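Local coordinates for uncharacterized protein (Pseudomonas aeruginosa, PDB 4O5P) that probably hydrolyses phospholipids as a type VI secretion effector of the Tle1 family, with a catalytic domain of the alpha/beta-hydrolase kind, at residues A[241-251]-A[301-310]; A[121-132]-A[560-568]. One frame throughout, in Å; residues are numbered along the deposited sequence.

Contact 1: residues A[241-251]-A[301-310]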
loop_
_atom_site.group_PDB
_atom_site.type_symbol
_atom_site.label_atom_id
_atom_site.label_comp_id
_atom_site.label_asym_id
_atom_site.label_seq_id
_atom_site.Cartn_x
_atom_site.Cartn_y
_atom_site.Cartn_z
ATOM N N ALA A 241 0.023 -2.517 -4.089
ATOM C CA ALA A 241 -1.248 -2.643 -4.809
ATOM C C ALA A 241 -1.124 -2.083 -6.225
ATOM O O ALA A 241 -1.584 -2.709 -7.201
ATOM C CB ALA A 241 -2.369 -1.942 -4.057
ATOM N N GLU A 242 -0.516 -0.897 -6.328
ATOM C CA GLU A 242 -0.291 -0.256 -7.611
ATOM C C GLU A 242 0.592 -1.108 -8.504
ATOM O O GLU A 242 0.352 -1.190 -9.694
ATOM C CB GLU A 242 0.348 1.116 -7.439
ATOM C CG GLU A 242 -0.591 2.206 -6.905
ATOM C CD GLU A 242 0.189 3.243 -6.147
ATOM O OE1 GLU A 242 1.342 3.503 -6.551
ATOM O OE2 GLU A 242 -0.319 3.780 -5.140
ATOM N N ALA A 243 1.621 -1.729 -7.941
ATOM C CA ALA A 243 2.500 -2.587 -8.751
ATOM C C ALA A 243 1.731 -3.766 -9.322
ATOM O O ALA A 243 1.936 -4.166 -10.477
ATOM C CB ALA A 243 3.666 -3.069 -7.951
ATOM N N ARG A 244 0.855 -4.334 -8.516
ATOM C CA ARG A 244 0.093 -5.499 -8.962
ATOM C C ARG A 244 -0.905 -5.141 -10.057
ATOM O O ARG A 244 -1.008 -5.836 -11.087
ATOM C CB ARG A 244 -0.565 -6.168 -7.749
ATOM C CG ARG A 244 0.508 -6.726 -6.811
ATOM C CD ARG A 244 -0.009 -7.106 -5.416
ATOM N NE ARG A 244 -0.887 -8.276 -5.408
ATOM C CZ ARG A 244 -1.181 -8.955 -4.306
ATOM N NH1 ARG A 244 -0.632 -8.590 -3.157
ATOM N NH2 ARG A 244 -2.008 -9.997 -4.344
ATOM N N ALA A 245 -1.617 -4.033 -9.857
ATOM C CA ALA A 245 -2.499 -3.542 -10.911
ATOM C C ALA A 245 -1.694 -3.194 -12.168
ATOM O O ALA A 245 -2.096 -3.533 -13.273
ATOM C CB ALA A 245 -3.308 -2.339 -10.416
ATOM N N PHE A 246 -0.551 -2.534 -11.994
ATOM C CA PHE A 246 0.376 -2.234 -13.089
ATOM C C PHE A 246 0.726 -3.492 -13.892
ATOM O O PHE A 246 0.609 -3.515 -15.116
ATOM C CB PHE A 246 1.640 -1.583 -12.512
ATOM C CG PHE A 246 2.793 -1.467 -13.481
ATOM C CD1 PHE A 246 3.735 -2.496 -13.596
ATOM C CD2 PHE A 246 2.967 -0.316 -14.232
ATOM C CE1 PHE A 246 4.798 -2.383 -14.466
ATOM C CE2 PHE A 246 4.037 -0.190 -15.108
ATOM C CZ PHE A 246 4.958 -1.230 -15.230
ATOM N N ALA A 247 1.144 -4.544 -13.203
ATOM C CA ALA A 247 1.488 -5.804 -13.857
ATOM C C ALA A 247 0.323 -6.338 -14.690
ATOM O O ALA A 247 0.519 -6.723 -15.857
ATOM C CB ALA A 247 1.941 -6.839 -12.831
ATOM N N ASN A 248 -0.881 -6.355 -14.111
ATOM C CA ASN A 248 -2.061 -6.773 -14.885
ATOM C C ASN A 248 -2.439 -5.885 -16.085
ATOM O O ASN A 248 -2.713 -6.391 -17.183
ATOM C CB ASN A 248 -3.279 -6.975 -13.973
ATOM C CG ASN A 248 -3.225 -8.298 -13.232
ATOM O OD1 ASN A 248 -3.002 -9.348 -13.839
ATOM N ND2 ASN A 248 -3.378 -8.251 -11.911
ATOM N N TRP A 249 -2.486 -4.573 -15.884
ATOM C CA TRP A 249 -2.757 -3.648 -16.992
ATOM C C TRP A 249 -1.687 -3.737 -18.097
ATOM O O TRP A 249 -1.969 -3.568 -19.294
ATOM C CB TRP A 249 -2.886 -2.205 -16.472
ATOM C CG TRP A 249 -4.042 -2.014 -15.520
ATOM C CD1 TRP A 249 -4.928 -2.977 -15.086
ATOM C CD2 TRP A 249 -4.442 -0.790 -14.880
ATOM N NE1 TRP A 249 -5.843 -2.417 -14.224
ATOM C CE2 TRP A 249 -5.566 -1.082 -14.074
ATOM C CE3 TRP A 249 -3.962 0.524 -14.912
ATOM C CZ2 TRP A 249 -6.219 -0.106 -13.313
ATOM C CZ3 TRP A 249 -4.613 1.497 -14.153
ATOM C CH2 TRP A 249 -5.723 1.171 -13.356
ATOM N N LEU A 250 -0.458 -4.032 -17.702
ATOM C CA LEU A 250 0.615 -4.144 -18.668
ATOM C C LEU A 250 0.419 -5.428 -19.467
ATOM O O LEU A 250 0.570 -5.441 -20.701
ATOM C CB LEU A 250 1.967 -4.113 -17.973
ATOM C CG LEU A 250 3.192 -4.279 -18.873
ATOM C CD1 LEU A 250 3.231 -3.184 -19.947
ATOM C CD2 LEU A 250 4.451 -4.250 -18.029
ATOM N N GLN A 251 0.059 -6.498 -18.765
ATOM C CA GLN A 251 -0.171 -7.770 -19.436
ATOM C C GLN A 251 -1.303 -7.649 -20.441
ATOM O O GLN A 251 -1.181 -8.124 -21.577
ATOM C CB GLN A 251 -0.495 -8.875 -18.437
ATOM C CG GLN A 251 -0.579 -10.233 -19.086
ATOM C CD GLN A 251 -1.071 -11.307 -18.142
ATOM O OE1 GLN A 251 -1.825 -11.032 -17.197
ATOM N NE2 GLN A 251 -0.654 -12.546 -18.394
ATOM N N TRP A 301 -9.814 0.485 -8.694
ATOM C CA TRP A 301 -8.911 -0.081 -9.702
ATOM C C TRP A 301 -8.309 -1.415 -9.265
ATOM O O TRP A 301 -7.801 -2.187 -10.097
ATOM C CB TRP A 301 -7.813 0.914 -10.075
ATOM C CG TRP A 301 -7.085 1.497 -8.910
ATOM C CD1 TRP A 301 -7.298 2.720 -8.351
ATOM C CD2 TRP A 301 -6.026 0.892 -8.160
ATOM N NE1 TRP A 301 -6.438 2.917 -7.301
ATOM C CE2 TRP A 301 -5.639 1.808 -7.169
ATOM C CE3 TRP A 301 -5.360 -0.341 -8.237
ATOM C CZ2 TRP A 301 -4.632 1.532 -6.241
ATOM C CZ3 TRP A 301 -4.359 -0.611 -7.323
ATOM C CH2 TRP A 301 -3.998 0.323 -6.341
ATOM N N ALA A 302 -8.379 -1.674 -7.957
ATOM C CA ALA A 302 -7.756 -2.840 -7.336
ATOM C C ALA A 302 -8.621 -4.095 -7.385
ATOM O O ALA A 302 -8.095 -5.210 -7.240
ATOM C CB ALA A 302 -7.380 -2.538 -5.881
ATOM N N ASP A 303 -9.934 -3.914 -7.559
ATOM C CA ASP A 303 -10.858 -5.042 -7.698
ATOM C C ASP A 303 -10.412 -5.918 -8.851
ATOM O O ASP A 303 -10.168 -5.417 -9.956
ATOM C CB ASP A 303 -12.272 -4.541 -7.946
ATOM C CG ASP A 303 -12.849 -3.838 -6.747
ATOM O OD1 ASP A 303 -12.804 -4.413 -5.643
ATOM O OD2 ASP A 303 -13.341 -2.705 -6.897
ATOM N N ASP A 304 -10.278 -7.213 -8.582
ATOM C CA ASP A 304 -9.849 -8.197 -9.587
ATOM C C ASP A 304 -8.501 -7.913 -10.255
ATOM O O ASP A 304 -8.162 -8.530 -11.261
ATOM C CB ASP A 304 -10.938 -8.409 -10.639
ATOM C CG ASP A 304 -12.236 -8.919 -10.035
ATOM O OD1 ASP A 304 -12.224 -9.377 -8.864
ATOM O OD2 ASP A 304 -13.270 -8.872 -10.735
ATOM N N THR A 305 -7.719 -7.009 -9.679
ATOM C CA THR A 305 -6.386 -6.715 -10.209
ATOM C C THR A 305 -5.253 -6.996 -9.202
ATOM O O THR A 305 -4.082 -6.749 -9.477
ATOM C CB THR A 305 -6.300 -5.278 -10.771
ATOM O OG1 THR A 305 -6.663 -4.337 -9.756
ATOM C CG2 THR A 305 -7.256 -5.116 -11.961
HETATM N N MSE A 306 -5.593 -7.528 -8.038
HETATM C CA MSE A 306 -4.556 -7.889 -7.085
HETATM C C MSE A 306 -3.991 -9.263 -7.407
HETATM O O MSE A 306 -2.840 -9.576 -7.084
HETATM C CB MSE A 306 -5.110 -7.869 -5.659
HETATM C CG MSE A 306 -5.503 -6.462 -5.183
HETATM SE SE MSE A 306 -3.945 -5.287 -5.238
HETATM C CE MSE A 306 -4.336 -4.398 -6.921
ATOM N N ARG A 307 -4.835 -10.094 -8.005
ATOM C CA ARG A 307 -4.450 -11.434 -8.424
ATOM C C ARG A 307 -3.242 -11.335 -9.350
ATOM O O ARG A 307 -3.288 -10.603 -10.345
ATOM C CB ARG A 307 -5.622 -12.046 -9.182
ATOM C CG ARG A 307 -5.493 -13.506 -9.465
ATOM C CD ARG A 307 -6.496 -13.931 -10.548
ATOM N NE ARG A 307 -6.110 -15.241 -11.042
ATOM C CZ ARG A 307 -6.458 -16.380 -10.453
ATOM N NH1 ARG A 307 -7.236 -16.359 -9.368
ATOM N NH2 ARG A 307 -6.038 -17.536 -10.955
ATOM N N LEU A 308 -2.157 -12.040 -9.033
ATOM C CA LEU A 308 -0.952 -11.914 -9.856
ATOM C C LEU A 308 -1.256 -12.414 -11.282
ATOM O O LEU A 308 -2.178 -13.213 -11.470
ATOM C CB LEU A 308 0.219 -12.679 -9.241
ATOM C CG LEU A 308 0.865 -12.260 -7.913
ATOM C CD1 LEU A 308 2.009 -13.201 -7.617
ATOM C CD2 LEU A 308 1.395 -10.840 -7.912
ATOM N N PRO A 309 -0.522 -11.903 -12.291
ATOM C CA PRO A 309 -0.790 -12.336 -13.675
ATOM C C PRO A 309 -0.673 -13.848 -13.851
ATOM O O PRO A 309 0.277 -14.460 -13.340
ATOM C CB PRO A 309 0.316 -11.638 -14.482
ATOM C CG PRO A 309 0.575 -10.379 -13.740
ATOM C CD PRO A 309 0.415 -10.764 -12.249
ATOM N N ASP A 310 -1.643 -14.435 -14.547
ATOM C CA ASP A 310 -1.598 -15.854 -14.863
ATOM C C ASP A 310 -0.995 -16.058 -16.245
ATOM O O ASP A 310 -1.337 -15.355 -17.199
ATOM C CB ASP A 310 -2.990 -16.483 -14.798
ATOM C CG ASP A 310 -3.274 -17.123 -13.454
ATOM O OD1 ASP A 310 -2.329 -17.679 -12.843
ATOM O OD2 ASP A 310 -4.437 -17.089 -13.015
HETATM O O HOH W 1 -8.615 -2.068 -12.788
HETATM O O HOH W 2 -3.601 -12.850 -15.943
#
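N248 and R244, one helical turn apart, reach from the helix to the backbone of 301-310. Their side chains satisfy three carbonyls in a row. N248 ND2 uses both of its hydrogens. One goes to R307 O at 2.8 Å, nearly straight at 177°, with the donor close to the C=O axis. The other goes to T305 O at 2.9 Å, bent to 136°, and the donor sits above that carbonyl plane. Both acceptors lie in the amide plane, which should hold the amide in one orientation. R244 approaches M306 O side-on. NE sits on a lone pair at 2.9 Å from M306 O, while NH2 comes from above the carbonyl plane. A bend at chi3 (69°) turns the guanidinium to this side. Its NH1 also bonds D347 O and its NH2 S348 O. Extended Q251 serves both polar backbone atoms of D310. Q251 NE2 donates to D310 O at 3.1 Å, and Q251 OE1 is joined to D310 N by a water. R307 NH2 forms a salt bridge with D310 OD2. A second water links W301 O and, weakly, W249 NE1.

Apolar contacts lie between these bonds. W301 CH2 meets A241 CB and W301 CE3 meets A245 CB, both at 3.6 Å. P309 CG rests on A247 CB at 3.9 Å, and M306 SE on A241 CB.

Helix 238-254 starts at a probable nucleophile elbow, as in alpha/beta-hydrolases, and E242 touches that turn. A243, F246 and L250 pack on strand 225-236. R244, M306, R307 and L308 reach strand 346-353, while W249 and W301 lie against helix 139-162.

Contact 2: residues A[121-132]-A[560-568]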
loop_
_atom_site.group_PDB
_atom_site.type_symbol
_atom_site.label_atom_id
_atom_site.label_comp_id
_atom_site.label_asym_id
_atom_site.label_seq_id
_atom_site.Cartn_x
_atom_site.Cartn_y
_atom_site.Cartn_z
ATOM N N THR A 121 0.805 11.878 -0.796
ATOM C CA THR A 121 1.901 12.819 -0.901
ATOM C C THR A 121 1.886 13.485 -2.266
ATOM O O THR A 121 1.337 12.942 -3.236
ATOM C CB THR A 121 3.266 12.155 -0.656
ATOM O OG1 THR A 121 3.636 11.374 -1.795
ATOM C CG2 THR A 121 3.214 11.269 0.585
ATOM N N VAL A 122 2.475 14.673 -2.336
ATOM C CA VAL A 122 2.479 15.459 -3.561
ATOM C C VAL A 122 3.228 14.757 -4.722
ATOM O O VAL A 122 4.311 14.172 -4.526
ATOM C CB VAL A 122 3.057 16.862 -3.276
ATOM C CG1 VAL A 122 3.432 17.564 -4.544
ATOM C CG2 VAL A 122 2.049 17.696 -2.463
ATOM N N PHE A 123 2.628 14.806 -5.913
ATOM C CA PHE A 123 3.206 14.226 -7.118
ATOM C C PHE A 123 2.912 15.167 -8.285
ATOM O O PHE A 123 1.835 15.093 -8.889
ATOM C CB PHE A 123 2.586 12.856 -7.408
ATOM C CG PHE A 123 3.394 12.005 -8.368
ATOM C CD1 PHE A 123 4.608 12.457 -8.876
ATOM C CD2 PHE A 123 2.925 10.760 -8.774
ATOM C CE1 PHE A 123 5.347 11.677 -9.758
ATOM C CE2 PHE A 123 3.660 9.976 -9.658
ATOM C CZ PHE A 123 4.870 10.444 -10.155
ATOM N N PRO A 124 3.863 16.061 -8.590
ATOM C CA PRO A 124 3.665 17.096 -9.621
ATOM C C PRO A 124 3.371 16.493 -10.990
ATOM O O PRO A 124 2.547 17.043 -11.711
ATOM C CB PRO A 124 5.009 17.831 -9.641
ATOM C CG PRO A 124 5.585 17.604 -8.259
ATOM C CD PRO A 124 5.151 16.208 -7.884
ATOM N N ASP A 125 4.001 15.363 -11.308
ATOM C CA ASP A 125 3.862 14.719 -12.615
ATOM C C ASP A 125 2.426 14.315 -12.958
ATOM O O ASP A 125 2.083 14.156 -14.137
ATOM C CB ASP A 125 4.777 13.485 -12.719
ATOM C CG ASP A 125 6.252 13.834 -12.634
ATOM O OD1 ASP A 125 6.595 14.815 -11.931
ATOM O OD2 ASP A 125 7.074 13.120 -13.262
ATOM N N ILE A 126 1.600 14.132 -11.932
ATOM C CA ILE A 126 0.186 13.805 -12.120
ATOM C C ILE A 126 -0.703 14.937 -11.583
ATOM O O ILE A 126 -1.910 14.764 -11.376
ATOM C CB ILE A 126 -0.183 12.467 -11.449
ATOM C CG1 ILE A 126 0.118 12.514 -9.948
ATOM C CG2 ILE A 126 0.559 11.297 -12.136
ATOM C CD1 ILE A 126 -0.647 11.473 -9.150
ATOM N N LYS A 127 -0.073 16.087 -11.361
ATOM C CA LYS A 127 -0.736 17.304 -10.864
ATOM C C LYS A 127 -1.460 17.131 -9.531
ATOM O O LYS A 127 -2.499 17.750 -9.295
ATOM C CB LYS A 127 -1.668 17.901 -11.923
ATOM C CG LYS A 127 -0.917 18.418 -13.144
ATOM C CD LYS A 127 -1.857 19.024 -14.177
ATOM C CE LYS A 127 -2.666 17.952 -14.854
ATOM N NZ LYS A 127 -3.084 18.403 -16.207
ATOM N N GLU A 128 -0.906 16.274 -8.672
ATOM C CA GLU A 128 -1.406 16.103 -7.316
ATOM C C GLU A 128 -0.585 17.055 -6.474
ATOM O O GLU A 128 0.559 16.750 -6.122
ATOM C CB GLU A 128 -1.182 14.665 -6.853
ATOM C CG GLU A 128 -1.766 14.331 -5.478
ATOM C CD GLU A 128 -1.916 12.832 -5.286
ATOM O OE1 GLU A 128 -2.209 12.141 -6.293
ATOM O OE2 GLU A 128 -1.735 12.340 -4.150
ATOM N N PHE A 129 -1.151 18.214 -6.159
ATOM C CA PHE A 129 -0.368 19.266 -5.522
ATOM C C PHE A 129 -0.564 19.406 -4.012
ATOM O O PHE A 129 0.161 20.154 -3.352
ATOM C CB PHE A 129 -0.596 20.590 -6.249
ATOM C CG PHE A 129 -0.035 20.604 -7.644
ATOM C CD1 PHE A 129 1.312 20.347 -7.857
ATOM C CD2 PHE A 129 -0.844 20.878 -8.737
ATOM C CE1 PHE A 129 1.857 20.366 -9.146
ATOM C CE2 PHE A 129 -0.315 20.900 -10.020
ATOM C CZ PHE A 129 1.043 20.641 -10.225
ATOM N N THR A 130 -1.533 18.685 -3.462
ATOM C CA THR A 130 -1.744 18.687 -2.017
ATOM C C THR A 130 -1.697 17.281 -1.427
ATOM O O THR A 130 -2.190 16.329 -2.030
ATOM C CB THR A 130 -3.082 19.363 -1.609
ATOM O OG1 THR A 130 -4.135 18.917 -2.469
ATOM C CG2 THR A 130 -2.975 20.860 -1.701
ATOM N N PRO A 131 -1.102 17.151 -0.236
ATOM C CA PRO A 131 -1.110 15.877 0.491
ATOM C C PRO A 131 -2.516 15.542 1.000
ATOM O O PRO A 131 -3.382 16.414 0.961
ATOM C CB PRO A 131 -0.147 16.133 1.657
ATOM C CG PRO A 131 -0.118 17.603 1.831
ATOM C CD PRO A 131 -0.333 18.195 0.467
ATOM N N SER A 132 -2.737 14.313 1.461
ATOM C CA SER A 132 -4.062 13.873 1.911
ATOM C C SER A 132 -4.465 14.465 3.253
ATOM O O SER A 132 -3.606 14.745 4.076
ATOM C CB SER A 132 -4.039 12.376 2.116
ATOM O OG SER A 132 -3.253 12.094 3.257
ATOM N N LEU A 560 10.216 22.512 6.497
ATOM C CA LEU A 560 8.833 22.333 6.057
ATOM C C LEU A 560 8.798 21.447 4.823
ATOM O O LEU A 560 9.417 21.766 3.809
ATOM C CB LEU A 560 8.178 23.679 5.710
ATOM C CG LEU A 560 7.340 24.422 6.753
ATOM C CD1 LEU A 560 6.794 25.763 6.206
ATOM C CD2 LEU A 560 6.219 23.528 7.239
ATOM N N ARG A 561 8.068 20.341 4.914
ATOM C CA ARG A 561 7.806 19.509 3.747
ATOM C C ARG A 561 6.384 19.736 3.225
ATOM O O ARG A 561 5.403 19.264 3.811
ATOM C CB ARG A 561 8.047 18.024 4.060
ATOM N N VAL A 562 6.290 20.468 2.119
ATOM C CA VAL A 562 5.030 20.696 1.421
ATOM C C VAL A 562 4.415 19.382 0.889
ATOM O O VAL A 562 3.193 19.291 0.705
ATOM C CB VAL A 562 5.240 21.728 0.272
ATOM C CG1 VAL A 562 4.875 21.151 -1.100
ATOM C CG2 VAL A 562 4.503 23.044 0.564
ATOM N N GLU A 563 5.263 18.373 0.669
ATOM C CA GLU A 563 4.849 17.101 0.064
ATOM C C GLU A 563 3.969 16.194 0.932
ATOM O O GLU A 563 3.248 15.335 0.401
ATOM C CB GLU A 563 6.069 16.298 -0.373
ATOM C CG GLU A 563 6.919 16.961 -1.460
ATOM C CD GLU A 563 8.151 17.664 -0.901
ATOM O OE1 GLU A 563 8.134 18.100 0.273
ATOM O OE2 GLU A 563 9.142 17.781 -1.646
ATOM N N LYS A 564 4.047 16.361 2.254
ATOM C CA LYS A 564 3.360 15.471 3.191
ATOM C C LYS A 564 2.622 16.292 4.239
ATOM O O LYS A 564 2.958 17.445 4.474
ATOM C CB LYS A 564 4.356 14.524 3.875
ATOM C CG LYS A 564 4.900 13.431 2.949
ATOM C CD LYS A 564 5.879 12.453 3.654
ATOM C CE LYS A 564 5.300 11.890 4.940
ATOM N NZ LYS A 564 6.013 10.643 5.376
ATOM N N GLN A 565 1.609 15.719 4.871
ATOM C CA GLN A 565 0.932 16.463 5.921
ATOM C C GLN A 565 1.796 16.493 7.162
ATOM O O GLN A 565 2.481 15.517 7.456
ATOM C CB GLN A 565 -0.442 15.877 6.222
ATOM C CG GLN A 565 -1.504 16.320 5.226
ATOM C CD GLN A 565 -1.935 17.785 5.374
ATOM O OE1 GLN A 565 -1.584 18.462 6.344
ATOM N NE2 GLN A 565 -2.705 18.271 4.402
ATOM N N PHE A 566 1.786 17.618 7.876
ATOM C CA PHE A 566 2.622 17.738 9.069
ATOM C C PHE A 566 2.264 16.704 10.122
ATOM O O PHE A 566 1.099 16.524 10.479
ATOM C CB PHE A 566 2.588 19.142 9.683
ATOM C CG PHE A 566 3.469 19.273 10.899
ATOM C CD1 PHE A 566 4.853 19.245 10.774
ATOM C CD2 PHE A 566 2.913 19.404 12.167
ATOM C CE1 PHE A 566 5.672 19.354 11.893
ATOM C CE2 PHE A 566 3.722 19.512 13.287
ATOM C CZ PHE A 566 5.104 19.483 13.150
ATOM N N ASP A 567 3.295 16.033 10.612
ATOM C CA ASP A 567 3.142 14.919 11.525
ATOM C C ASP A 567 3.996 15.225 12.760
ATOM O O ASP A 567 5.214 15.049 12.740
ATOM C CB ASP A 567 3.609 13.640 10.816
ATOM C CG ASP A 567 3.223 12.372 11.556
ATOM O OD1 ASP A 567 2.320 12.432 12.418
ATOM O OD2 ASP A 567 3.817 11.310 11.256
ATOM N N PRO A 568 3.365 15.713 13.836
ATOM C CA PRO A 568 4.150 16.105 15.009
ATOM C C PRO A 568 4.544 14.904 15.860
ATOM O O PRO A 568 3.761 13.954 15.974
ATOM C CB PRO A 568 3.183 16.994 15.778
ATOM C CG PRO A 568 1.831 16.439 15.470
ATOM C CD PRO A 568 1.916 15.894 14.050
HETATM O O HOH W 3 1.143 21.145 -0.931
#
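E563 O receives V122 N and the CA-H of T121. The V122 N to E563 O hydrogen bond is 2.9 Å long, fairly straight at 157°, and uses a lone pair in the carbonyl plane. T121 CA comes within 3.1 Å of E563 O as a weaker C-H contact. P131 CB packs against the same oxygen, E563 O, at 3.7 Å, a van der Waals contact.

V122 turns its side chain to the 560-568 loop. Its CG2 branch lies over the backbone there, 3.7 Å from V562 O. T121 and K564 run side by side and point the same way, with T121 CG2 3.6 Å from K564 CG. Their polar ends are met elsewhere. T121 OG1 bonds G118 O, and K564 NZ bonds N75 O and forms a salt bridge with D81. Q565 folds back at chi2 (-72°) and crosses the P131 ring at about a right angle, with Q565 NE2 3.7 Å from P131 CG. A water donates to F129 O and, over a longer reach, to V562 O, giving a second polar link between the loops.

Behind V122, F123 O accepts from I126 N and E128 N, which approach from opposite faces of its plane. F123 N bonds E128 O in return, at 2.8 Å. K127 takes a positive phi here, and K127 with E128 opposite F123 forms a G1 beta bulge. The partner loop makes its own reversal, a type I turn from R561 to K564. The contact is thus loop against loop, a bulged hairpin-like turn set beside a type I turn.

How the contacts relate
Contact 1 and contact 2 do not touch. Their centres are 26 Å apart and their nearest atoms about 8 Å. Along the chain the order is 121-132, 241-251, 301-310, 560-568, so both segments of contact 1 fall between those of contact 2. Helix 139-162 is shared by the two. E242, W249 and W301 lie against it from contact 1, and F123 and I126 from contact 2. R145 on this helix touches E242 and forms a salt bridge with E128. Contact 1 is internal to the part bearing the large mixed sheet of the hydrolase fold. Contact 2 brings together parts 428 residues apart and ties the C-terminal family region to the loop after strand 111-116 of that sheet.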